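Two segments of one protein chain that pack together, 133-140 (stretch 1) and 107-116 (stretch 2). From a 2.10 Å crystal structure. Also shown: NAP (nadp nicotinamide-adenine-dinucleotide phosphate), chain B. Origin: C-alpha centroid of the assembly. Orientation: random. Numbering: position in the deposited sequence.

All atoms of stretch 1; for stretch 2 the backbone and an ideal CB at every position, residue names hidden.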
# COMPACT_ATOMS: atom_id res chain seq x y z
N ASP A 133 6.02 -2.81 -15.63
CA ASP A 133 6.92 -1.69 -15.86
C ASP A 133 7.24 -0.97 -14.55
O ASP A 133 8.07 -0.06 -14.52
CB ASP A 133 6.30 -0.71 -16.86
CG ASP A 133 4.89 -0.31 -16.46
OD1 ASP A 133 4.67 -0.10 -15.26
OD2 ASP A 133 4.01 -0.21 -17.35
N THR A 134 6.57 -1.37 -13.47
CA THR A 134 6.74 -0.72 -12.17
C THR A 134 7.10 -1.71 -11.07
O THR A 134 6.41 -2.71 -10.85
CB THR A 134 5.47 0.03 -11.74
OG1 THR A 134 4.98 0.83 -12.83
CG2 THR A 134 5.75 0.92 -10.53
N PHE A 135 8.18 -1.42 -10.35
CA PHE A 135 8.74 -2.35 -9.40
C PHE A 135 8.70 -1.80 -7.99
O PHE A 135 8.75 -0.58 -7.80
CB PHE A 135 10.19 -2.64 -9.79
CG PHE A 135 10.32 -3.30 -11.13
CD1 PHE A 135 10.20 -2.57 -12.29
CD2 PHE A 135 10.52 -4.67 -11.22
CE1 PHE A 135 10.30 -3.18 -13.54
CE2 PHE A 135 10.62 -5.29 -12.46
CZ PHE A 135 10.50 -4.55 -13.62
N PHE A 136 8.60 -2.69 -7.02
CA PHE A 136 8.77 -2.27 -5.65
C PHE A 136 10.16 -1.66 -5.52
O PHE A 136 11.13 -2.21 -6.04
CB PHE A 136 8.59 -3.43 -4.67
CG PHE A 136 8.52 -2.98 -3.26
CD1 PHE A 136 7.35 -2.42 -2.77
CD2 PHE A 136 9.64 -3.03 -2.45
CE1 PHE A 136 7.29 -1.96 -1.47
CE2 PHE A 136 9.59 -2.58 -1.16
CZ PHE A 136 8.40 -2.04 -0.67
N PRO A 137 10.27 -0.51 -4.84
CA PRO A 137 11.53 0.23 -4.84
C PRO A 137 12.56 -0.40 -3.92
O PRO A 137 12.23 -1.22 -3.06
CB PRO A 137 11.13 1.60 -4.29
CG PRO A 137 9.96 1.28 -3.36
CD PRO A 137 9.21 0.21 -4.11
N GLU A 138 13.81 -0.00 -4.10
CA GLU A 138 14.87 -0.36 -3.17
C GLU A 138 14.63 0.35 -1.84
O GLU A 138 14.60 1.59 -1.79
CB GLU A 138 16.21 0.08 -3.73
CG GLU A 138 16.81 -0.87 -4.73
CD GLU A 138 18.17 -0.41 -5.21
OE1 GLU A 138 18.34 -0.28 -6.44
OE2 GLU A 138 19.06 -0.17 -4.36
N ILE A 139 14.46 -0.41 -0.77
CA ILE A 139 14.33 0.20 0.54
C ILE A 139 15.41 -0.32 1.47
O ILE A 139 16.09 -1.30 1.16
CB ILE A 139 12.97 -0.07 1.18
CG1 ILE A 139 12.85 -1.54 1.57
CG2 ILE A 139 11.85 0.34 0.23
CD1 ILE A 139 11.65 -1.86 2.43
N ASP A 140 15.55 0.32 2.62
CA ASP A 140 16.45 -0.18 3.65
C ASP A 140 15.81 -1.36 4.37
O ASP A 140 14.98 -1.18 5.26
CB ASP A 140 16.77 0.93 4.66
CG ASP A 140 17.74 0.47 5.74
OD1 ASP A 140 17.86 1.16 6.78
OD2 ASP A 140 18.36 -0.61 5.57
N UNK A 107 1.95 4.04 -5.23
CA UNK A 107 2.81 3.04 -5.85
C UNK A 107 4.28 3.15 -5.45
O UNK A 107 4.59 3.38 -4.28
CB UNK A 107 2.69 3.15 -7.37
N UNK A 108 5.19 2.97 -6.40
CA UNK A 108 6.61 2.88 -6.04
C UNK A 108 7.22 4.15 -5.38
O UNK A 108 7.94 4.05 -4.38
CB UNK A 108 7.41 2.55 -7.30
N UNK A 109 6.94 5.33 -5.93
CA UNK A 109 7.41 6.58 -5.31
C UNK A 109 6.89 6.75 -3.88
O UNK A 109 7.64 7.11 -2.96
CB UNK A 109 6.98 7.78 -6.16
N UNK A 110 5.59 6.50 -3.71
CA UNK A 110 4.98 6.60 -2.40
C UNK A 110 5.60 5.64 -1.40
O UNK A 110 5.91 6.03 -0.27
CB UNK A 110 3.48 6.34 -2.50
N UNK A 111 5.82 4.38 -1.81
CA UNK A 111 6.45 3.38 -0.92
C UNK A 111 7.86 3.81 -0.45
O UNK A 111 8.17 3.78 0.74
CB UNK A 111 6.54 2.03 -1.64
N UNK A 112 8.69 4.21 -1.41
CA UNK A 112 10.06 4.65 -1.11
C UNK A 112 10.11 5.84 -0.13
O UNK A 112 10.99 5.91 0.71
CB UNK A 112 10.77 5.03 -2.41
N UNK A 113 9.16 6.76 -0.25
CA UNK A 113 9.13 7.94 0.63
C UNK A 113 8.57 7.67 1.99
O UNK A 113 8.96 8.31 2.96
CB UNK A 113 8.31 9.06 -0.02
N UNK A 114 7.60 6.77 2.06
CA UNK A 114 6.79 6.65 3.27
C UNK A 114 7.09 5.40 4.08
O UNK A 114 6.78 5.34 5.27
CB UNK A 114 5.31 6.66 2.90
N UNK A 115 7.70 4.40 3.45
CA UNK A 115 8.14 3.23 4.21
C UNK A 115 9.06 3.58 5.40
O UNK A 115 8.89 3.00 6.47
CB UNK A 115 8.87 2.26 3.27
N UNK A 116 9.98 4.57 5.25
CA UNK A 116 10.74 4.97 6.45
C UNK A 116 9.87 5.42 7.64
O UNK A 116 10.36 5.37 8.76
CB UNK A 116 11.69 6.11 6.08
PA NAP B . 2.81 6.35 -7.81
O1A NAP B . 3.79 6.22 -6.60
O2A NAP B . 1.51 5.60 -7.58
O5B NAP B . 2.44 7.86 -8.01
C5B NAP B . 3.44 8.81 -8.25
C4B NAP B . 2.90 10.20 -8.13
O4B NAP B . 2.27 10.53 -6.82
C3B NAP B . 3.71 11.40 -8.56
O3B NAP B . 4.07 11.59 -9.87
C2B NAP B . 3.02 12.50 -7.85
O2B NAP B . 1.91 13.09 -8.42
C1B NAP B . 2.92 11.83 -6.49
N9A NAP B . 3.62 11.97 -5.26
C8A NAP B . 4.41 11.04 -4.72
N7A NAP B . 5.06 11.62 -3.60
C5A NAP B . 4.65 12.95 -3.51
C6A NAP B . 4.99 13.97 -2.60
N6A NAP B . 5.91 13.70 -1.53
N1A NAP B . 4.44 15.17 -2.76
C2A NAP B . 3.55 15.42 -3.78
N3A NAP B . 3.22 14.42 -4.68
C4A NAP B . 3.78 13.21 -4.52
O3 NAP B . 3.49 5.88 -9.16
PN NAP B . 4.68 4.84 -9.29
O1N NAP B . 5.99 5.47 -8.74
O2N NAP B . 4.40 3.54 -8.57
O5D NAP B . 4.76 4.52 -10.84
C5D NAP B . 3.57 4.64 -11.58
C4D NAP B . 3.68 5.01 -13.05
O4D NAP B . 5.01 5.29 -13.64
C3D NAP B . 2.88 4.24 -14.11
O3D NAP B . 1.89 4.84 -14.75
C2D NAP B . 3.92 3.57 -14.96
O2D NAP B . 3.63 3.14 -16.24
C1D NAP B . 5.21 4.35 -14.74
N1N NAP B . 6.54 3.89 -15.06
C2N NAP B . 7.06 3.53 -16.37
C3N NAP B . 8.54 3.18 -16.55
C7N NAP B . 9.14 3.50 -17.87
O7N NAP B . 8.81 4.54 -18.42
N7N NAP B . 9.74 2.45 -18.64
C4N NAP B . 9.42 2.84 -15.32
C5N NAP B . 8.68 2.96 -13.96
C6N NAP B . 7.19 3.34 -13.89
P2B NAP B . 2.15 14.29 -9.41
O1X NAP B . 3.01 13.79 -10.61
O2X NAP B . 0.76 14.74 -9.95
O3X NAP B . 2.87 15.40 -8.67

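Position 107 precedes a helix, with phi/psi of -89/-139°. An ideal CB would lie 2.1 Å from NAP O2N, a clash, so only a residue without a side chain fits. It is Gly107, at the N-cap position.

At position 108 the CA-to-CB bond points toward stretch 1, and the ideal CB lies 3.4 Å from Phe135 O and 4.0 Å from Thr134 CG2. A carbonyl oxygen so near offers an acceptor, which favours a small donor such as serine or threonine, though alanine would also fit the space. In Ser108, chi1 of -178° (t) brings OG to 3.0 Å from Phe135 O, within hydrogen-bonding distance, although the proton has another acceptor within reach.

Positions 109 and 110 have helical angles and ideal CB atoms with nothing of stretch 1 within 5.5 Å, so this contact barely restricts them. They are Val109 and Val110.

At 111 CA-to-CB again points toward stretch 1. The ideal CB is 3.9 Å from Pro137 CG and 4.1 Å from Phe136 CE1, an apolar setting suited to leucine, methionine or an aromatic. Phe111 has chi1 of -78° (m), and its ring receives Phe136 CE1 over one face, with Phe136 CE1 3.7 Å from Phe111 CD2. The pair is oblique: ring planes meet at 46° and centroids are 5.3 Å apart.

CA-to-CB at position 112 points sideways, its ideal CB 3.9 Å from Pro137 CB and 5.2 Å from Glu138 O. A long chain with an apolar stem and a donor at its tip would suit, lysine, arginine or glutamine among them. Lys112 packs its CB 3.9 Å from Pro137 CB. Its NZ reaches Glu138 O through a water, which accepts from Lys112 NZ at 3.2 Å and donates to Glu138 O at 3.1 Å.

Positions 113 and 114 are out of reach of stretch 1, so it does not restrict them; near 113 the NAP amine N6A would welcome an acceptor. Glu113 OE2 accepts from NAP N6A at 2.9 Å; the other residue is Leu114.

At 115, in a 3-10 segment, CA-to-CB points toward stretch 1, the ideal CB 4.7 Å from Ile139 CG2, leaving room for a branched or long aliphatic. Ile115 CD1 meets the edge of the Phe136 ring, 3.4 Å from Phe136 CZ, while Ile115 CG2 lies 4.0 Å from Ile139 CD1.

CA-to-CB at position 116 points sideways without contact; phi of -57° permits proline, and Pro116 is found.

Stretch 2, residues 107-116: GSVVFKELIP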
# COMPACT_ATOMS: atom_id res chain seq x y z
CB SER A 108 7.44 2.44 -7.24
OG SER A 108 8.81 2.31 -6.86
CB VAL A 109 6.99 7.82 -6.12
CG1 VAL A 109 7.38 9.09 -5.38
CG2 VAL A 109 7.65 7.80 -7.49
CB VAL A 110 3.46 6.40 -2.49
CG1 VAL A 110 2.81 6.52 -1.12
CG2 VAL A 110 2.87 7.45 -3.40
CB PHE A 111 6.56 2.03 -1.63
CG PHE A 111 5.26 1.26 -1.67
CD1 PHE A 111 4.43 1.19 -0.56
CD2 PHE A 111 4.90 0.56 -2.81
CE1 PHE A 111 3.24 0.45 -0.60
CE2 PHE A 111 3.72 -0.17 -2.87
CZ PHE A 111 2.89 -0.22 -1.76
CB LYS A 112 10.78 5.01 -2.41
CG LYS A 112 12.29 5.11 -2.31
CD LYS A 112 12.86 5.71 -3.59
CE LYS A 112 14.04 4.90 -4.11
NZ LYS A 112 15.14 4.87 -3.12
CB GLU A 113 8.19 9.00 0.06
CG GLU A 113 8.55 9.53 -1.26
CD GLU A 113 7.45 10.41 -1.76
OE1 GLU A 113 6.26 9.98 -1.71
OE2 GLU A 113 7.77 11.55 -2.17
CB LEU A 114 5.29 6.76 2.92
CG LEU A 114 4.87 8.23 2.77
CD1 LEU A 114 3.53 8.37 2.08
CD2 LEU A 114 4.80 8.87 4.16
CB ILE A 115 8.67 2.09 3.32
CG1 ILE A 115 7.48 1.35 2.71
CG2 ILE A 115 9.55 1.12 4.12
CD1 ILE A 115 7.81 0.15 1.88
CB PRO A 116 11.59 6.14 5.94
CG PRO A 116 11.84 5.80 4.50
CD PRO A 116 10.51 5.23 4.04
O HOH W 1 15.21 4.07 -0.07
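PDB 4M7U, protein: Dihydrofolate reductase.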